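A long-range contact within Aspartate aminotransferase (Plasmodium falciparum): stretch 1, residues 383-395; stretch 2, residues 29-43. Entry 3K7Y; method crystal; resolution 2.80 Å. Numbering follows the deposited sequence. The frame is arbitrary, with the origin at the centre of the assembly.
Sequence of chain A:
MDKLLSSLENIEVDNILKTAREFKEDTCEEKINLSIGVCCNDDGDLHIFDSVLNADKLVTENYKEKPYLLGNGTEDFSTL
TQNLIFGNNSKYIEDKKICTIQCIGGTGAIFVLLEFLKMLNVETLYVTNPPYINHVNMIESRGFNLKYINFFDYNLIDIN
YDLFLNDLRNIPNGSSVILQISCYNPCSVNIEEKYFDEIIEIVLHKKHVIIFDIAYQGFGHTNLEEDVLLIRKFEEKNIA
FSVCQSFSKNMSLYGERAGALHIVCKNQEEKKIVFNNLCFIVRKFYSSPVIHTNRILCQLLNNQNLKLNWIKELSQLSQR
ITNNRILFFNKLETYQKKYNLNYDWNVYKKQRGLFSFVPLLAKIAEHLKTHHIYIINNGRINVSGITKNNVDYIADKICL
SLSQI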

# COMPACT_ATOMS: atom_id res chain seq x y z
N VAL A 383 -21.00 -16.12 9.98
CA VAL A 383 -21.33 -17.39 10.60
C VAL A 383 -20.28 -17.77 11.62
O VAL A 383 -20.60 -18.29 12.68
CB VAL A 383 -21.50 -18.51 9.54
CG1 VAL A 383 -21.38 -19.89 10.18
CG2 VAL A 383 -22.84 -18.38 8.84
N SER A 384 -19.02 -17.49 11.31
CA SER A 384 -17.89 -17.90 12.15
C SER A 384 -17.95 -17.38 13.59
O SER A 384 -17.15 -17.77 14.44
CB SER A 384 -16.56 -17.50 11.51
OG SER A 384 -16.66 -16.19 11.00
N GLY A 385 -18.93 -16.51 13.86
CA GLY A 385 -19.08 -15.90 15.17
C GLY A 385 -20.29 -16.39 15.94
O GLY A 385 -20.87 -15.65 16.75
N ILE A 386 -20.68 -17.64 15.70
CA ILE A 386 -21.81 -18.24 16.42
C ILE A 386 -21.32 -19.44 17.21
O ILE A 386 -21.15 -20.54 16.66
CB ILE A 386 -22.98 -18.63 15.48
CG1 ILE A 386 -23.49 -17.43 14.69
CG2 ILE A 386 -24.11 -19.17 16.30
CD1 ILE A 386 -24.19 -17.77 13.40
N THR A 387 -21.06 -19.23 18.50
CA THR A 387 -20.55 -20.30 19.35
C THR A 387 -21.70 -21.20 19.79
O THR A 387 -22.87 -20.81 19.72
CB THR A 387 -19.77 -19.76 20.58
OG1 THR A 387 -18.87 -18.73 20.17
CG2 THR A 387 -18.95 -20.87 21.27
N LYS A 388 -21.34 -22.40 20.22
CA LYS A 388 -22.23 -23.34 20.90
C LYS A 388 -23.03 -22.65 22.02
O LYS A 388 -24.16 -23.03 22.31
CB LYS A 388 -21.39 -24.48 21.46
CG LYS A 388 -22.18 -25.67 22.00
CD LYS A 388 -21.22 -26.72 22.57
CE LYS A 388 -21.93 -28.03 22.88
NZ LYS A 388 -20.92 -29.11 23.09
N ASN A 389 -22.42 -21.65 22.65
CA ASN A 389 -23.10 -20.85 23.67
C ASN A 389 -24.14 -19.95 23.02
O ASN A 389 -25.24 -19.76 23.55
CB ASN A 389 -22.09 -19.99 24.43
CG ASN A 389 -20.92 -20.80 24.98
OD1 ASN A 389 -20.40 -21.70 24.31
ND2 ASN A 389 -20.50 -20.48 26.20
N ASN A 390 -23.78 -19.44 21.85
CA ASN A 390 -24.48 -18.34 21.20
C ASN A 390 -25.80 -18.69 20.54
O ASN A 390 -26.77 -17.93 20.64
CB ASN A 390 -23.56 -17.63 20.21
CG ASN A 390 -22.57 -16.70 20.89
OD1 ASN A 390 -22.64 -15.48 20.71
ND2 ASN A 390 -21.67 -17.26 21.70
N VAL A 391 -25.84 -19.84 19.87
CA VAL A 391 -27.01 -20.25 19.09
C VAL A 391 -28.37 -19.90 19.71
O VAL A 391 -29.16 -19.19 19.09
CB VAL A 391 -26.97 -21.75 18.72
CG1 VAL A 391 -26.06 -21.98 17.54
CG2 VAL A 391 -26.55 -22.60 19.91
N ASP A 392 -28.63 -20.37 20.93
CA ASP A 392 -29.90 -20.10 21.58
C ASP A 392 -30.21 -18.62 21.52
O ASP A 392 -31.13 -18.21 20.81
CB ASP A 392 -29.93 -20.61 23.04
CG ASP A 392 -31.10 -20.00 23.88
OD1 ASP A 392 -31.00 -20.03 25.14
OD2 ASP A 392 -32.10 -19.49 23.31
N TYR A 393 -29.43 -17.82 22.23
CA TYR A 393 -29.73 -16.41 22.34
C TYR A 393 -30.03 -15.81 20.96
O TYR A 393 -31.10 -15.21 20.75
CB TYR A 393 -28.59 -15.66 23.03
CG TYR A 393 -28.91 -14.21 23.25
CD1 TYR A 393 -29.84 -13.82 24.22
CD2 TYR A 393 -28.31 -13.22 22.47
CE1 TYR A 393 -30.15 -12.47 24.41
CE2 TYR A 393 -28.61 -11.87 22.66
CZ TYR A 393 -29.53 -11.50 23.63
OH TYR A 393 -29.84 -10.17 23.82
N ILE A 394 -29.11 -16.00 20.02
CA ILE A 394 -29.24 -15.47 18.68
C ILE A 394 -30.55 -15.90 18.01
O ILE A 394 -31.36 -15.07 17.59
CB ILE A 394 -28.06 -15.90 17.79
CG1 ILE A 394 -26.74 -15.38 18.37
CG2 ILE A 394 -28.23 -15.38 16.38
CD1 ILE A 394 -25.52 -15.95 17.71
N ALA A 395 -30.73 -17.22 17.93
CA ALA A 395 -31.82 -17.82 17.18
C ALA A 395 -33.15 -17.41 17.78
O ALA A 395 -34.08 -17.05 17.05
CB ALA A 395 -31.68 -19.34 17.16
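Stretch 2 29-43: EEKINLSIGVCCNDD

The apolar centre of the contact is Ile32, in the short strand of stretch 2 (phi/psi -118/133). Its CA-to-CB bond points toward stretch 1, and the side chain, chi1 m and chi2 t, brings CD1 to 3.8 Å from Ile394 CG1 and 3.7 Å from Tyr393 CD2. The second contact is made near the plane of the Tyr393 ring, so the methyl meets the edge; Glu30 OE2 lies over one face, 4.1 Å from Tyr393 CG. Ile32 CD1 also approaches Asn390 OD1 at 3.5 Å.

Two residues on, the CA-to-CB bond of Leu34 points sideways, yet its chain end reaches inward: CD2 lies 3.9 Å from Ile386 CG1 and 3.5 Å from Gly385 O, while CD1 is 4.5 Å from Ile394 CG2. Gly385 fits closely here, since an ideal CB would fall 3.1 Å from Asn33 O.

Stretch 2 then runs as loop past the residues before the helix. Two pairs set the register, each residue being the other's nearest by CA: Ser384 CA to Cys40 CA, 5.3 Å, and Thr387 CA to Asp42 CA, 6.6 Å. They advance together, so the chains run the same way here. Ser384 OG packs 3.5 Å from Cys39 CA. At the polar edge, Ser384 O and Cys40 O, both acceptors, stand 3.4 Å apart, and Thr387 OG1 is 3.7 Å from Asp42 O. No hydrogen bond crosses between the stretches; the contact consists of packing and buries 555 Å², both sides summed.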

# COMPACT_ATOMS: atom_id res chain seq x y z
N GLU A 29 -21.97 -6.16 27.73
CA GLU A 29 -21.17 -7.35 27.42
C GLU A 29 -22.20 -8.38 26.92
O GLU A 29 -23.41 -8.15 27.02
CB GLU A 29 -20.44 -7.81 28.68
CG GLU A 29 -20.02 -9.27 28.74
CD GLU A 29 -20.14 -9.87 30.14
OE1 GLU A 29 -21.12 -9.56 30.87
OE2 GLU A 29 -19.26 -10.67 30.52
N GLU A 30 -21.74 -9.50 26.37
CA GLU A 30 -22.63 -10.41 25.64
C GLU A 30 -23.13 -9.74 24.34
O GLU A 30 -24.13 -10.14 23.73
CB GLU A 30 -23.79 -10.94 26.53
CG GLU A 30 -25.02 -11.43 25.76
CD GLU A 30 -25.74 -12.60 26.42
OE1 GLU A 30 -26.31 -12.41 27.51
OE2 GLU A 30 -25.75 -13.69 25.82
N LYS A 31 -22.41 -8.70 23.92
CA LYS A 31 -22.60 -8.14 22.59
C LYS A 31 -22.15 -9.19 21.58
O LYS A 31 -21.18 -9.91 21.82
CB LYS A 31 -21.80 -6.85 22.43
CG LYS A 31 -22.52 -5.60 22.93
CD LYS A 31 -21.75 -4.31 22.60
CE LYS A 31 -20.33 -4.28 23.20
NZ LYS A 31 -19.56 -3.06 22.82
N ILE A 32 -22.88 -9.28 20.47
CA ILE A 32 -22.56 -10.26 19.43
C ILE A 32 -22.21 -9.62 18.08
O ILE A 32 -22.91 -8.74 17.57
CB ILE A 32 -23.65 -11.34 19.27
CG1 ILE A 32 -23.78 -12.15 20.57
CG2 ILE A 32 -23.32 -12.29 18.13
CD1 ILE A 32 -25.04 -12.98 20.70
N ASN A 33 -21.12 -10.13 17.52
CA ASN A 33 -20.39 -9.61 16.37
C ASN A 33 -20.63 -10.42 15.11
O ASN A 33 -19.91 -11.39 14.85
CB ASN A 33 -18.90 -9.73 16.70
CG ASN A 33 -18.58 -10.97 17.58
OD1 ASN A 33 -18.93 -11.01 18.77
ND2 ASN A 33 -17.92 -11.96 16.99
N LEU A 34 -21.62 -10.05 14.31
CA LEU A 34 -21.94 -10.85 13.12
C LEU A 34 -21.87 -10.07 11.80
O LEU A 34 -22.58 -10.39 10.85
CB LEU A 34 -23.31 -11.53 13.26
CG LEU A 34 -23.62 -12.41 14.48
CD1 LEU A 34 -25.06 -12.89 14.45
CD2 LEU A 34 -22.68 -13.61 14.59
N SER A 35 -20.99 -9.07 11.74
CA SER A 35 -20.92 -8.16 10.60
C SER A 35 -19.50 -8.09 10.05
O SER A 35 -19.29 -7.96 8.83
CB SER A 35 -21.35 -6.77 11.03
OG SER A 35 -20.54 -6.35 12.12
N ILE A 36 -18.55 -8.18 10.97
CA ILE A 36 -17.11 -8.17 10.70
C ILE A 36 -16.70 -9.12 9.57
O ILE A 36 -17.14 -10.28 9.53
CB ILE A 36 -16.28 -8.48 12.01
CG1 ILE A 36 -17.16 -9.12 13.11
CG2 ILE A 36 -15.57 -7.23 12.52
CD1 ILE A 36 -18.07 -8.13 13.92
N GLY A 37 -15.87 -8.62 8.66
CA GLY A 37 -15.35 -9.43 7.56
C GLY A 37 -14.48 -10.59 8.02
O GLY A 37 -14.27 -11.55 7.28
N VAL A 38 -13.97 -10.49 9.25
CA VAL A 38 -13.01 -11.45 9.81
C VAL A 38 -13.67 -12.76 10.22
O VAL A 38 -14.89 -12.85 10.35
CB VAL A 38 -12.21 -10.86 11.01
CG1 VAL A 38 -11.78 -9.44 10.71
CG2 VAL A 38 -13.00 -10.91 12.31
N CYS A 39 -12.84 -13.79 10.41
CA CYS A 39 -13.32 -15.08 10.86
C CYS A 39 -12.92 -15.32 12.32
O CYS A 39 -11.74 -15.18 12.68
CB CYS A 39 -12.77 -16.16 9.93
SG CYS A 39 -12.39 -17.71 10.72
N CYS A 40 -13.90 -15.66 13.16
CA CYS A 40 -13.70 -15.80 14.62
C CYS A 40 -13.35 -17.21 15.08
O CYS A 40 -13.80 -18.20 14.50
CB CYS A 40 -14.92 -15.28 15.40
SG CYS A 40 -14.97 -13.46 15.60
N ASN A 41 -12.54 -17.28 16.13
CA ASN A 41 -12.12 -18.53 16.76
C ASN A 41 -13.27 -19.16 17.59
O ASN A 41 -14.41 -18.67 17.54
CB ASN A 41 -10.90 -18.26 17.65
CG ASN A 41 -9.96 -19.46 17.77
OD1 ASN A 41 -8.89 -19.34 18.36
ND2 ASN A 41 -10.36 -20.61 17.22
N ASP A 42 -12.97 -20.23 18.32
CA ASP A 42 -13.93 -20.84 19.26
C ASP A 42 -14.30 -19.87 20.37
O ASP A 42 -15.45 -19.83 20.82
CB ASP A 42 -13.35 -22.13 19.87
CG ASP A 42 -13.02 -23.19 18.83
OD1 ASP A 42 -13.84 -23.40 17.91
OD2 ASP A 42 -11.95 -23.82 18.95
N ASP A 43 -13.31 -19.07 20.79
CA ASP A 43 -13.46 -18.07 21.86
C ASP A 43 -13.98 -16.73 21.35
O ASP A 43 -13.89 -15.72 22.06
CB ASP A 43 -12.14 -17.85 22.61
CG ASP A 43 -11.53 -19.14 23.15
OD1 ASP A 43 -12.27 -20.12 23.39
OD2 ASP A 43 -10.29 -19.15 23.33